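Local coordinates for uncharacterized protein (Bacteroides uniformis, PDB 4JPQ) that is of unknown function but belongs to carbohydrate-binding family 9 and so probably binds sugars, at residues Gly4-Val9 with Phe214-Phe219; Tyr47-Ser52 with His194-Ser199; Ser95-Asp100 with Phe167-Gly172. All coordinates share one frame; numbering follows the deposited sequence.

Contact 1: Gly4-Val9 with Phe214-Phe219; sequences GKSLSV and FGTLSF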
ATOM      1  N   GLY A   4       9.953   8.798  12.992  1.00 90.97           N
ATOM      2  CA  GLY A   4       8.747   8.210  12.446  1.00 81.12           C
ATOM      3  C   GLY A   4       8.253   7.107  13.350  1.00 79.58           C
ATOM      4  O   GLY A   4       8.904   6.751  14.337  1.00 78.99           O
ATOM      5  N   LYS A   5       7.089   6.572  12.995  1.00 73.41           N
ATOM      6  CA  LYS A   5       6.468   5.463  13.720  1.00 70.27           C
ATOM      7  C   LYS A   5       7.203   4.137  13.475  1.00 71.87           C
ATOM      8  O   LYS A   5       8.064   4.032  12.596  1.00 68.77           O
ATOM      9  CB  LYS A   5       4.990   5.301  13.331  1.00 69.11           C
ATOM     10  CG  LYS A   5       4.070   6.420  13.801  1.00 70.93           C
ATOM     11  CD  LYS A   5       2.629   6.101  13.414  1.00 68.97           C
ATOM     12  CE  LYS A   5       1.644   7.155  13.876  1.00 70.64           C
ATOM     13  NZ  LYS A   5       0.300   6.908  13.286  1.00 69.10           N
ATOM     14  N   SER A   6       6.842   3.133  14.276  1.00 74.24           N
ATOM     15  CA  SER A   6       7.410   1.799  14.186  1.00 69.99           C
ATOM     16  C   SER A   6       6.319   0.714  14.216  1.00 68.55           C
ATOM     17  O   SER A   6       5.270   0.877  14.862  1.00 66.48           O
ATOM     18  CB  SER A   6       8.459   1.594  15.269  1.00 71.41           C
ATOM     19  OG  SER A   6       9.510   2.514  15.045  1.00 77.33           O
ATOM     20  N   LEU A   7       6.594  -0.377  13.500  1.00 60.59           N
ATOM     21  CA  LEU A   7       5.718  -1.534  13.400  1.00 61.54           C
ATOM     22  C   LEU A   7       6.447  -2.849  13.464  1.00 66.18           C
ATOM     23  O   LEU A   7       7.520  -2.984  12.872  1.00 68.92           O
ATOM     24  CB  LEU A   7       4.964  -1.539  12.063  1.00 61.55           C
ATOM     25  CG  LEU A   7       3.476  -1.246  12.071  1.00 62.42           C
ATOM     26  CD1 LEU A   7       2.966  -1.365  10.642  1.00 55.71           C
ATOM     27  CD2 LEU A   7       2.721  -2.198  13.004  1.00 71.80           C
ATOM     28  N   SER A   8       5.811  -3.819  14.129  1.00 77.39           N
ATOM     29  CA  SER A   8       6.266  -5.202  14.177  1.00 80.96           C
ATOM     30  C   SER A   8       5.417  -5.940  13.145  1.00 70.85           C
ATOM     31  O   SER A   8       4.184  -5.929  13.221  1.00 71.76           O
ATOM     32  CB  SER A   8       6.066  -5.815  15.558  1.00 82.75           C
ATOM     33  OG  SER A   8       6.854  -5.126  16.502  1.00 98.85           O
ATOM     34  N   VAL A   9       6.087  -6.535  12.161  1.00 64.92           N
ATOM     35  CA  VAL A   9       5.447  -7.318  11.126  1.00 61.20           C
ATOM     36  C   VAL A   9       5.615  -8.764  11.592  1.00 60.90           C
ATOM     37  O   VAL A   9       6.696  -9.343  11.439  1.00 57.60           O
ATOM     38  CB  VAL A   9       6.090  -7.059   9.751  1.00 61.50           C
ATOM     39  CG1 VAL A   9       5.335  -7.807   8.662  1.00 66.68           C
ATOM     40  CG2 VAL A   9       6.100  -5.568   9.451  1.00 62.25           C
ATOM     41  N   PHE A 214       9.523   8.120   6.101  1.00 59.19           N
ATOM     42  CA  PHE A 214       9.083   6.737   6.279  1.00 58.15           C
ATOM     43  C   PHE A 214       9.277   6.280   7.718  1.00 57.04           C
ATOM     44  O   PHE A 214      10.206   6.716   8.397  1.00 70.95           O
ATOM     45  CB  PHE A 214       9.887   5.711   5.455  1.00 66.21           C
ATOM     46  CG  PHE A 214       9.700   5.749   3.952  1.00 62.70           C
ATOM     47  CD1 PHE A 214       8.594   6.319   3.321  1.00 57.89           C
ATOM     48  CD2 PHE A 214      10.629   5.054   3.161  1.00 68.69           C
ATOM     49  CE1 PHE A 214       8.486   6.281   1.930  1.00 66.10           C
ATOM     50  CE2 PHE A 214      10.513   5.001   1.776  1.00 68.62           C
ATOM     51  CZ  PHE A 214       9.439   5.616   1.156  1.00 71.34           C
ATOM     52  N   GLY A 215       8.404   5.367   8.143  1.00 60.81           N
ATOM     53  CA  GLY A 215       8.460   4.733   9.455  1.00 61.54           C
ATOM     54  C   GLY A 215       9.318   3.497   9.322  1.00 60.45           C
ATOM     55  O   GLY A 215       9.840   3.219   8.235  1.00 53.28           O
ATOM     56  N   THR A 216       9.442   2.766  10.430  1.00 63.74           N
ATOM     57  CA  THR A 216      10.265   1.561  10.514  1.00 66.79           C
ATOM     58  C   THR A 216       9.386   0.311  10.559  1.00 64.77           C
ATOM     59  O   THR A 216       8.355   0.288  11.237  1.00 64.97           O
ATOM     60  CB  THR A 216      11.183   1.622  11.746  1.00 71.37           C
ATOM     61  OG1 THR A 216      11.980   2.812  11.663  1.00 76.91           O
ATOM     62  CG2 THR A 216      12.104   0.392  11.824  1.00 72.14           C
ATOM     63  N   LEU A 217       9.815  -0.720   9.831  1.00 65.54           N
ATOM     64  CA  LEU A 217       9.103  -1.991   9.724  1.00 61.45           C
ATOM     65  C   LEU A 217      10.038  -3.114  10.144  1.00 68.09           C
ATOM     66  O   LEU A 217      10.962  -3.457   9.403  1.00 70.04           O
ATOM     67  CB  LEU A 217       8.630  -2.195   8.286  1.00 55.30           C
ATOM     68  CG  LEU A 217       7.736  -1.092   7.708  1.00 55.93           C
ATOM     69  CD1 LEU A 217       7.418  -1.407   6.253  1.00 65.12           C
ATOM     70  CD2 LEU A 217       6.450  -0.905   8.495  1.00 53.25           C
ATOM     71  N   SER A 218       9.801  -3.655  11.344  1.00 73.64           N
ATOM     72  CA  SER A 218      10.607  -4.735  11.922  1.00 74.06           C
ATOM     73  C   SER A 218       9.940  -6.094  11.659  1.00 67.58           C
ATOM     74  O   SER A 218       8.969  -6.465  12.320  1.00 64.34           O
ATOM     75  CB  SER A 218      10.813  -4.504  13.423  1.00 73.22           C
ATOM     76  OG  SER A 218      11.409  -3.237  13.636  1.00 71.87           O
ATOM     77  N   PHE A 219      10.480  -6.819  10.684  1.00 67.58           N
ATOM     78  CA  PHE A 219      10.006  -8.150  10.337  1.00 70.63           C
ATOM     79  C   PHE A 219      10.544  -9.154  11.364  1.00 76.79           C
ATOM     80  O   PHE A 219      11.756  -9.197  11.616  1.00 80.54           O
ATOM     81  CB  PHE A 219      10.434  -8.535   8.915  1.00 71.63           C
ATOM     82  CG  PHE A 219       9.789  -7.695   7.838  1.00 66.11           C
ATOM     83  CD1 PHE A 219      10.315  -6.454   7.477  1.00 68.43           C
ATOM     84  CD2 PHE A 219       8.658  -8.142   7.177  1.00 61.84           C
ATOM     85  CE1 PHE A 219       9.724  -5.685   6.481  1.00 61.15           C
ATOM     86  CE2 PHE A 219       8.059  -7.373   6.185  1.00 59.99           C
ATOM     87  CZ  PHE A 219       8.594  -6.144   5.838  1.00 61.95           C
TER
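V9 lies against one face of the F219 ring, with its CG2 methyl over the ring centre, 4.2 Å above the plane. The other methyl, held anti to the backbone N (chi1 -176°), meets the rim: V9 CG1 is 3.7 Å from F219 CD2 and about as close to CE2. V9 CB adds an off-centre CH-pi contact, 4.3 Å from the ring centroid. The same ring meets H57 of strand 50-57 edge-to-face. Alongside this pair L7 and L217 run side by side, pointing the same way, and L7 CB touches L217 CD2 at 3.9 Å. All four side chains share one face of the sheet, where L7 continues onto F53 and I55, and L217 onto F92.

The backbones beneath them are parallel, and four hydrogen bonds form the ladder. K5 O receives T216 N, T216 O receives L7 N, and L7 O takes S218 N at 2.8 Å. The last runs from V9 N to S218 O (2.9 Å).

S6, S8, T216 and S218 occupy the other face, where S6 OG lies 3.8 Å from T216 CB. The two faces thus differ in kind, one built of leucine, valine and phenylalanine packed against neighbouring strands, the other of short hydroxyl side chains. Main-chain hydrogen bonding supplies the polar grip between the first and last strands of the chain, while the apolar side chains tie their shared inner face to the core.

Contact 2: Tyr47-Ser52 with His194-Ser199; sequences YKPEVS and HFLSWS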
ATOM      1  N   TYR A  47     -10.381  16.210   4.925  1.00 59.64           N
ATOM      2  CA  TYR A  47     -11.211  15.002   4.915  1.00 54.99           C
ATOM      3  C   TYR A  47     -10.394  13.774   5.344  1.00 55.65           C
ATOM      4  O   TYR A  47      -9.369  13.474   4.738  1.00 45.69           O
ATOM      5  CB  TYR A  47     -11.879  14.791   3.548  1.00 48.91           C
ATOM      6  CG  TYR A  47     -12.735  13.547   3.447  1.00 48.51           C
ATOM      7  CD1 TYR A  47     -13.676  13.237   4.438  1.00 54.94           C
ATOM      8  CD2 TYR A  47     -12.655  12.697   2.329  1.00 46.00           C
ATOM      9  CE1 TYR A  47     -14.470  12.101   4.344  1.00 57.98           C
ATOM     10  CE2 TYR A  47     -13.456  11.563   2.226  1.00 46.57           C
ATOM     11  CZ  TYR A  47     -14.357  11.271   3.237  1.00 50.10           C
ATOM     12  OH  TYR A  47     -15.146  10.160   3.170  1.00 49.52           O
ATOM     13  N   LYS A  48     -10.821  13.152   6.449  1.00 61.87           N
ATOM     14  CA  LYS A  48     -10.211  11.950   7.022  1.00 58.53           C
ATOM     15  C   LYS A  48     -11.231  10.809   6.939  1.00 54.26           C
ATOM     16  O   LYS A  48     -12.016  10.610   7.878  1.00 51.48           O
ATOM     17  CB  LYS A  48      -9.803  12.189   8.491  1.00 66.86           C
ATOM     18  CG  LYS A  48      -9.163  10.990   9.211  1.00 69.57           C
ATOM     19  CD  LYS A  48      -9.204  11.120  10.727  1.00 74.05           C
ATOM     20  CE  LYS A  48      -8.328  12.256  11.233  1.00 80.72           C
ATOM     21  NZ  LYS A  48      -8.284  12.287  12.718  1.00 84.94           N
ATOM     22  N   PRO A  49     -11.252  10.077   5.812  1.00 50.26           N
ATOM     23  CA  PRO A  49     -12.097   8.890   5.770  1.00 53.84           C
ATOM     24  C   PRO A  49     -11.489   7.845   6.697  1.00 53.74           C
ATOM     25  O   PRO A  49     -10.280   7.819   6.884  1.00 55.12           O
ATOM     26  CB  PRO A  49     -12.018   8.442   4.313  1.00 51.56           C
ATOM     27  CG  PRO A  49     -10.729   8.991   3.824  1.00 48.08           C
ATOM     28  CD  PRO A  49     -10.604  10.317   4.511  1.00 50.04           C
ATOM     29  N   GLU A  50     -12.336   7.016   7.286  1.00 61.04           N
ATOM     30  CA  GLU A  50     -11.916   6.027   8.271  1.00 57.55           C
ATOM     31  C   GLU A  50     -11.191   4.883   7.551  1.00 55.91           C
ATOM     32  O   GLU A  50     -11.803   4.140   6.786  1.00 52.52           O
ATOM     33  CB  GLU A  50     -13.142   5.551   9.040  1.00 67.17           C
ATOM     34  CG  GLU A  50     -12.864   4.694  10.254  1.00 86.68           C
ATOM     35  CD  GLU A  50     -14.141   4.165  10.874  1.00 99.28           C
ATOM     36  OE1 GLU A  50     -15.150   4.911  10.920  1.00101.01           O
ATOM     37  OE2 GLU A  50     -14.125   2.995  11.310  1.00 97.02           O
ATOM     38  N   VAL A  51      -9.876   4.784   7.773  1.00 56.00           N
ATOM     39  CA  VAL A  51      -9.025   3.773   7.129  1.00 52.88           C
ATOM     40  C   VAL A  51      -8.089   3.097   8.135  1.00 53.04           C
ATOM     41  O   VAL A  51      -7.505   3.758   8.992  1.00 52.18           O
ATOM     42  CB  VAL A  51      -8.181   4.404   5.991  1.00 54.86           C
ATOM     43  CG1 VAL A  51      -7.272   3.372   5.315  1.00 42.38           C
ATOM     44  CG2 VAL A  51      -9.098   5.058   4.962  1.00 58.55           C
ATOM     45  N   SER A  52      -7.959   1.780   8.013  1.00 48.14           N
ATOM     46  CA  SER A  52      -7.035   1.000   8.821  1.00 48.23           C
ATOM     47  C   SER A  52      -6.354  -0.042   7.926  1.00 47.82           C
ATOM     48  O   SER A  52      -6.839  -0.353   6.826  1.00 48.78           O
ATOM     49  CB  SER A  52      -7.741   0.349  10.012  1.00 51.56           C
ATOM     50  OG  SER A  52      -8.654  -0.643   9.599  1.00 66.65           O
ATOM     51  N   HIS A 194      -8.367  13.814  -0.836  1.00 51.48           N
ATOM     52  CA  HIS A 194      -7.783  13.768   0.497  1.00 48.15           C
ATOM     53  C   HIS A 194      -6.451  13.071   0.474  1.00 45.85           C
ATOM     54  O   HIS A 194      -6.120  12.377  -0.493  1.00 46.90           O
ATOM     55  CB  HIS A 194      -8.726  13.028   1.415  1.00 47.79           C
ATOM     56  CG  HIS A 194      -9.080  11.672   0.916  1.00 48.29           C
ATOM     57  ND1 HIS A 194     -10.097  11.453   0.017  1.00 53.98           N
ATOM     58  CD2 HIS A 194      -8.524  10.468   1.158  1.00 49.19           C
ATOM     59  CE1 HIS A 194     -10.162  10.164  -0.255  1.00 48.23           C
ATOM     60  NE2 HIS A 194      -9.216   9.548   0.422  1.00 44.79           N
ATOM     61  N   PHE A 195      -5.688  13.276   1.541  1.00 47.54           N
ATOM     62  CA  PHE A 195      -4.328  12.729   1.655  1.00 47.20           C
ATOM     63  C   PHE A 195      -4.027  12.325   3.096  1.00 44.91           C
ATOM     64  O   PHE A 195      -3.905  13.191   3.971  1.00 50.56           O
ATOM     65  CB  PHE A 195      -3.331  13.774   1.160  1.00 46.33           C
ATOM     66  CG  PHE A 195      -3.526  14.135  -0.270  1.00 42.02           C
ATOM     67  CD1 PHE A 195      -3.125  13.250  -1.276  1.00 41.81           C
ATOM     68  CD2 PHE A 195      -4.166  15.312  -0.626  1.00 43.63           C
ATOM     69  CE1 PHE A 195      -3.315  13.555  -2.624  1.00 41.60           C
ATOM     70  CE2 PHE A 195      -4.375  15.623  -1.969  1.00 47.76           C
ATOM     71  CZ  PHE A 195      -3.943  14.745  -2.974  1.00 45.73           C
ATOM     72  N   LEU A 196      -3.939  11.012   3.316  1.00 46.51           N
ATOM     73  CA  LEU A 196      -3.719  10.394   4.627  1.00 50.14           C
ATOM     74  C   LEU A 196      -2.483   9.513   4.632  1.00 49.10           C
ATOM     75  O   LEU A 196      -2.172   8.875   3.624  1.00 47.31           O
ATOM     76  CB  LEU A 196      -4.939   9.563   5.017  1.00 48.63           C
ATOM     77  CG  LEU A 196      -6.049  10.252   5.813  1.00 56.24           C
ATOM     78  CD1 LEU A 196      -6.422  11.633   5.308  1.00 61.67           C
ATOM     79  CD2 LEU A 196      -7.275   9.349   5.878  1.00 60.89           C
ATOM     80  N   SER A 197      -1.779   9.505   5.765  1.00 50.27           N
ATOM     81  CA  SER A 197      -0.570   8.682   5.945  1.00 49.73           C
ATOM     82  C   SER A 197      -0.572   7.986   7.303  1.00 53.48           C
ATOM     83  O   SER A 197      -1.324   8.372   8.219  1.00 43.98           O
ATOM     84  CB  SER A 197       0.705   9.517   5.821  1.00 43.03           C
ATOM     85  OG  SER A 197       0.910  10.322   6.982  1.00 51.85           O
ATOM     86  N   TRP A 198       0.285   6.966   7.412  1.00 52.25           N
ATOM     87  CA  TRP A 198       0.455   6.209   8.646  1.00 52.18           C
ATOM     88  C   TRP A 198       1.433   6.961   9.546  1.00 56.73           C
ATOM     89  O   TRP A 198       1.060   7.370  10.660  1.00 56.57           O
ATOM     90  CB  TRP A 198       0.916   4.770   8.357  1.00 57.32           C
ATOM     91  CG  TRP A 198       1.400   4.055   9.562  1.00 57.52           C
ATOM     92  CD1 TRP A 198       0.678   3.730  10.679  1.00 59.25           C
ATOM     93  CD2 TRP A 198       2.720   3.584   9.784  1.00 54.05           C
ATOM     94  NE1 TRP A 198       1.476   3.080  11.583  1.00 57.51           N
ATOM     95  CE2 TRP A 198       2.736   2.974  11.056  1.00 56.34           C
ATOM     96  CE3 TRP A 198       3.899   3.609   9.028  1.00 53.94           C
ATOM     97  CZ2 TRP A 198       3.888   2.393  11.591  1.00 62.64           C
ATOM     98  CZ3 TRP A 198       5.046   3.028   9.558  1.00 57.35           C
ATOM     99  CH2 TRP A 198       5.029   2.425  10.832  1.00 60.72           C
ATOM    100  N   SER A 199       2.673   7.110   9.074  1.00 53.14           N
ATOM    101  CA  SER A 199       3.697   7.848   9.810  1.00 59.71           C
ATOM    102  C   SER A 199       3.617   9.278   9.281  1.00 64.58           C
ATOM    103  O   SER A 199       3.350   9.447   8.068  1.00 51.33           O
ATOM    104  CB  SER A 199       5.090   7.263   9.617  1.00 58.55           C
ATOM    105  OG  SER A 199       6.034   7.989  10.376  1.00 59.53           O
TER
HETATM  106  O   HOH W   1      -6.824  14.443   3.733  1.00 40.14           O
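Y47 turns the edge of its ring toward the face of H194 in an offset edge-to-face pair, the planes 89° apart and the centroids separated by 5.3 Å. The closest approach of the two side chains is from Y47 CD2 to H194 ND1, at 3.7 Å. P49 completes the cluster: its CG lies over a face of the imidazole, 4.0 Å from the H194 ring centroid and displaced toward the rim, while its CD sits above the centre of the Y47 ring. L196 slides past it in the opposite direction, bringing CD2 to 3.7 Å from P49 CD, and its other methyl packs on the backbone, with L196 CD1 3.5 Å from Y47 O. The K48 side chain crosses that of L196 at about a right angle, its CG near L196 CD2.

No direct hydrogen bond joins the two segments. A water links them, accepting from F195 N at 2.7 Å and lying 2.9 Å from Y47 O, to which it can donate. Further out, both nitrogens of H194 are engaged, ND1 with T192 O and NE2 with K185 NZ, which should fix the rotation of the ring that Y47 and P49 pack against. The Y47 hydroxyl oxygen accepts a hydrogen bond from A71 N.

L196 also pairs through its backbone with K185 of strand 178-186, and E50 with K69 of strand 61-70. The cluster thus joins the loop leading into strand 50-57 to H194 and to L196 of strand 195-197 by side-chain packing rather than strand pairing, an arrangement consistent with the beta-sandwich of family 9 carbohydrate-binding modules.

Contact 3: Ser95-Asp100 with Phe167-Gly172; sequences SPEGDD and FQHSVG. With SO4 (sulfate ion), chain F.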
ATOM      1  N   SER A  95      11.436   0.928   1.252  1.00 61.20           N
ATOM      2  CA  SER A  95      12.860   0.821   0.880  1.00 62.39           C
ATOM      3  C   SER A  95      13.338  -0.420   1.645  1.00 61.15           C
ATOM      4  O   SER A  95      13.350  -0.411   2.881  1.00 65.88           O
ATOM      5  CB  SER A  95      13.663   2.066   1.300  1.00 70.50           C
ATOM      6  OG  SER A  95      15.064   1.893   1.118  1.00 93.34           O
ATOM      7  N   PRO A  96      13.774  -1.471   0.937  1.00 68.36           N
ATOM      8  CA  PRO A  96      14.068  -2.718   1.626  1.00 82.89           C
ATOM      9  C   PRO A  96      15.501  -3.012   2.091  1.00 91.35           C
ATOM     10  O   PRO A  96      15.667  -3.994   2.834  1.00102.34           O
ATOM     11  CB  PRO A  96      13.680  -3.733   0.562  1.00 84.99           C
ATOM     12  CG  PRO A  96      14.192  -3.090  -0.691  1.00 83.94           C
ATOM     13  CD  PRO A  96      14.128  -1.599  -0.488  1.00 80.99           C
ATOM     14  N   GLU A  97      16.501  -2.219   1.690  1.00 85.38           N
ATOM     15  CA  GLU A  97      17.898  -2.552   2.015  1.00106.27           C
ATOM     16  C   GLU A  97      18.675  -1.416   2.693  1.00106.28           C
ATOM     17  O   GLU A  97      19.899  -1.498   2.784  1.00 91.83           O
ATOM     18  CB  GLU A  97      18.625  -2.965   0.705  1.00107.22           C
ATOM     19  CG  GLU A  97      19.508  -4.232   0.733  1.00114.50           C
ATOM     20  CD  GLU A  97      18.742  -5.500   0.323  1.00114.05           C
ATOM     21  OE1 GLU A  97      18.013  -6.079   1.166  1.00 99.12           O
ATOM     22  OE2 GLU A  97      18.893  -5.939  -0.846  1.00103.74           O
ATOM     23  N   GLY A  98      17.985  -0.384   3.181  1.00107.28           N
ATOM     24  CA  GLY A  98      18.648   0.776   3.774  1.00107.34           C
ATOM     25  C   GLY A  98      19.481   1.632   2.816  1.00113.82           C
ATOM     26  O   GLY A  98      20.348   2.384   3.272  1.00114.65           O
ATOM     27  N   ASP A  99      19.261   1.490   1.501  1.00113.31           N
ATOM     28  CA  ASP A  99      19.913   2.321   0.472  1.00105.32           C
ATOM     29  C   ASP A  99      18.848   3.336   0.051  1.00 94.94           C
ATOM     30  O   ASP A  99      17.725   3.313   0.585  1.00 87.28           O
ATOM     31  CB  ASP A  99      20.478   1.496  -0.709  1.00103.29           C
ATOM     32  CG  ASP A  99      19.401   0.818  -1.562  1.00 99.53           C
ATOM     33  OD1 ASP A  99      18.355   0.378  -1.017  1.00114.12           O
ATOM     34  OD2 ASP A  99      19.630   0.697  -2.781  1.00 88.25           O
ATOM     35  N   ASP A 100      19.186   4.217  -0.885  1.00 94.74           N
ATOM     36  CA  ASP A 100      18.246   5.274  -1.309  1.00 97.31           C
ATOM     37  C   ASP A 100      17.127   4.836  -2.241  1.00 91.89           C
ATOM     38  O   ASP A 100      16.162   5.584  -2.410  1.00102.07           O
ATOM     39  CB  ASP A 100      19.003   6.467  -1.896  1.00104.15           C
ATOM     40  CG  ASP A 100      19.888   7.162  -0.864  1.00104.46           C
ATOM     41  OD1 ASP A 100      19.750   6.904   0.358  1.00 91.71           O
ATOM     42  OD2 ASP A 100      20.719   7.990  -1.281  1.00106.19           O
ATOM     43  N   PHE A 167      11.986  -5.541  -7.785  1.00 65.63           N
ATOM     44  CA  PHE A 167      12.633  -5.795  -9.085  1.00 62.77           C
ATOM     45  C   PHE A 167      14.005  -5.197  -9.358  1.00 64.62           C
ATOM     46  O   PHE A 167      14.672  -5.633 -10.301  1.00 68.39           O
ATOM     47  CB  PHE A 167      11.658  -5.532 -10.258  1.00 62.05           C
ATOM     48  CG  PHE A 167      11.278  -4.085 -10.474  1.00 58.43           C
ATOM     49  CD1 PHE A 167      10.223  -3.506  -9.782  1.00 54.69           C
ATOM     50  CD2 PHE A 167      11.940  -3.322 -11.431  1.00 64.26           C
ATOM     51  CE1 PHE A 167       9.866  -2.181 -10.000  1.00 54.91           C
ATOM     52  CE2 PHE A 167      11.586  -1.995 -11.664  1.00 67.28           C
ATOM     53  CZ  PHE A 167      10.547  -1.422 -10.942  1.00 60.21           C
ATOM     54  N   GLN A 168      14.402  -4.210  -8.554  1.00 64.18           N
ATOM     55  CA  GLN A 168      15.738  -3.609  -8.620  1.00 67.32           C
ATOM     56  C   GLN A 168      16.692  -4.149  -7.528  1.00 66.44           C
ATOM     57  O   GLN A 168      17.775  -3.591  -7.345  1.00 68.04           O
ATOM     58  CB  GLN A 168      15.641  -2.088  -8.511  1.00 72.88           C
ATOM     59  CG  GLN A 168      14.835  -1.410  -9.613  1.00 75.03           C
ATOM     60  CD  GLN A 168      14.698   0.094  -9.400  1.00 80.96           C
ATOM     61  OE1 GLN A 168      14.695   0.582  -8.265  1.00 92.67           O
ATOM     62  NE2 GLN A 168      14.583   0.836 -10.492  1.00 78.10           N
ATOM     63  N   HIS A 169      16.312  -5.231  -6.829  1.00 70.08           N
ATOM     64  CA  HIS A 169      17.131  -5.855  -5.759  1.00 68.67           C
ATOM     65  C   HIS A 169      17.105  -7.379  -5.813  1.00 68.95           C
ATOM     66  O   HIS A 169      16.273  -7.966  -6.506  1.00 73.37           O
ATOM     67  CB  HIS A 169      16.616  -5.415  -4.374  1.00 62.79           C
ATOM     68  CG  HIS A 169      16.774  -3.951  -4.095  1.00 59.29           C
ATOM     69  ND1 HIS A 169      15.867  -3.009  -4.523  1.00 57.49           N
ATOM     70  CD2 HIS A 169      17.734  -3.268  -3.431  1.00 59.93           C
ATOM     71  CE1 HIS A 169      16.265  -1.808  -4.146  1.00 57.97           C
ATOM     72  NE2 HIS A 169      17.395  -1.939  -3.480  1.00 59.09           N
ATOM     73  N   SER A 170      18.028  -7.996  -5.072  1.00 75.04           N
ATOM     74  CA  SER A 170      18.109  -9.451  -4.923  1.00 77.07           C
ATOM     75  C   SER A 170      17.796  -9.763  -3.467  1.00 76.70           C
ATOM     76  O   SER A 170      18.648 -10.239  -2.725  1.00 93.78           O
ATOM     77  CB  SER A 170      19.493  -9.960  -5.321  1.00 79.04           C
ATOM     78  OG  SER A 170      19.702  -9.765  -6.701  1.00 86.86           O
ATOM     79  N   VAL A 171      16.565  -9.470  -3.063  1.00 70.79           N
ATOM     80  CA  VAL A 171      16.120  -9.689  -1.681  1.00 76.01           C
ATOM     81  C   VAL A 171      15.753 -11.172  -1.594  1.00 76.75           C
ATOM     82  O   VAL A 171      14.940 -11.665  -2.383  1.00 72.76           O
ATOM     83  CB  VAL A 171      14.941  -8.764  -1.269  1.00 75.19           C
ATOM     84  CG1 VAL A 171      14.656  -8.881   0.223  1.00 69.26           C
ATOM     85  CG2 VAL A 171      15.262  -7.312  -1.577  1.00 85.71           C
ATOM     86  N   GLY A 172      16.373 -11.874  -0.647  1.00 84.84           N
ATOM     87  CA  GLY A 172      16.197 -13.316  -0.474  1.00 89.01           C
ATOM     88  C   GLY A 172      15.034 -13.707   0.408  1.00 85.67           C
ATOM     89  O   GLY A 172      14.090 -14.338  -0.064  1.00 86.25           O
TER
HETATM   90  S   SO4 F 304      18.785 -11.382   1.450  1.00158.23           S
HETATM   91  O1  SO4 F 304      19.093  -9.934   1.562  1.00151.43           O
HETATM   92  O2  SO4 F 304      18.993 -11.821   0.051  1.00177.96           O
HETATM   93  O3  SO4 F 304      19.671 -12.181   2.320  1.00100.06           O
HETATM   94  O4  SO4 F 304      17.385 -11.627   1.862  1.00182.09           O
HETATM   95  O   HOH W   2      20.091  -6.291  -3.730  1.00 54.11           O
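P96, E97 and D99 meet H169 and V171 in a loop-to-loop contact at the periphery of the fold, where the turn after strand 89-95 faces the long connection after strand 152-162. The H169 ring is its centre. P96 CG stands over the middle of one face, 4.2 Å from the ring centroid and only 8° off the normal, a CH-pi contact. At the edge, D99 reaches tip to tip with the imidazole, its carboxylate turned at 90° to the ring. Both D99 OD1 and OD2 lie 3.5 Å from H169 NE2. E97 slides past the ring in the opposite direction, with E97 OE2 3.9 Å from H169 CD2. Two carboxylates so near would probably favour the protonated form of the histidine. ND1 is held by the hydroxyl of Y103, which helps set the ring's rotation.

E97 is also linked through water, which donates to E97 OE2 at 3.1 Å and accepts from S170 N at 3.0 Å. Beside it, V171 CG2 packs 4.4 Å from P96 CG. An alanine at H169 would probably leave a gap beside P96 and deprive the D99 carboxylate and the Y103 hydroxyl of their ring partner. At G172 a sulfate, probably from the crystallisation liquor, accepts from G172 N through O4 at 2.7 Å, and S173 N also donates to it.

The turn 95-100 joins the antiparallel strands 89-95 and 102-108, with P96 against Y103 of the latter, while V171 packs on V163 and its loop runs on into strand 178-186.

How the contacts relate
Contact 1 is the bridge between the other two. Its centre lies 18 Å from that of contact 2, and the two meet directly: K5 NZ is 2.8 Å from W198 O and K5 N 3.2 Å from S199 OG, both probable hydrogen bonds, and L7 CG packs 3.7 Å from W198 CZ2. Toward contact 3, with centres 16 Å apart, the link is weaker, F214 CE2 lying 4.2 Å from S95 N. Contacts 2 and 3 sit on opposite sides of the chain's centre and do not touch, their nearest atoms about 11 Å apart. Strands 6-11 and 50-57 pair in parallel, joining contacts 1 and 2 through the sheet. The sulfate belongs to contact 3 and marks no established sugar site.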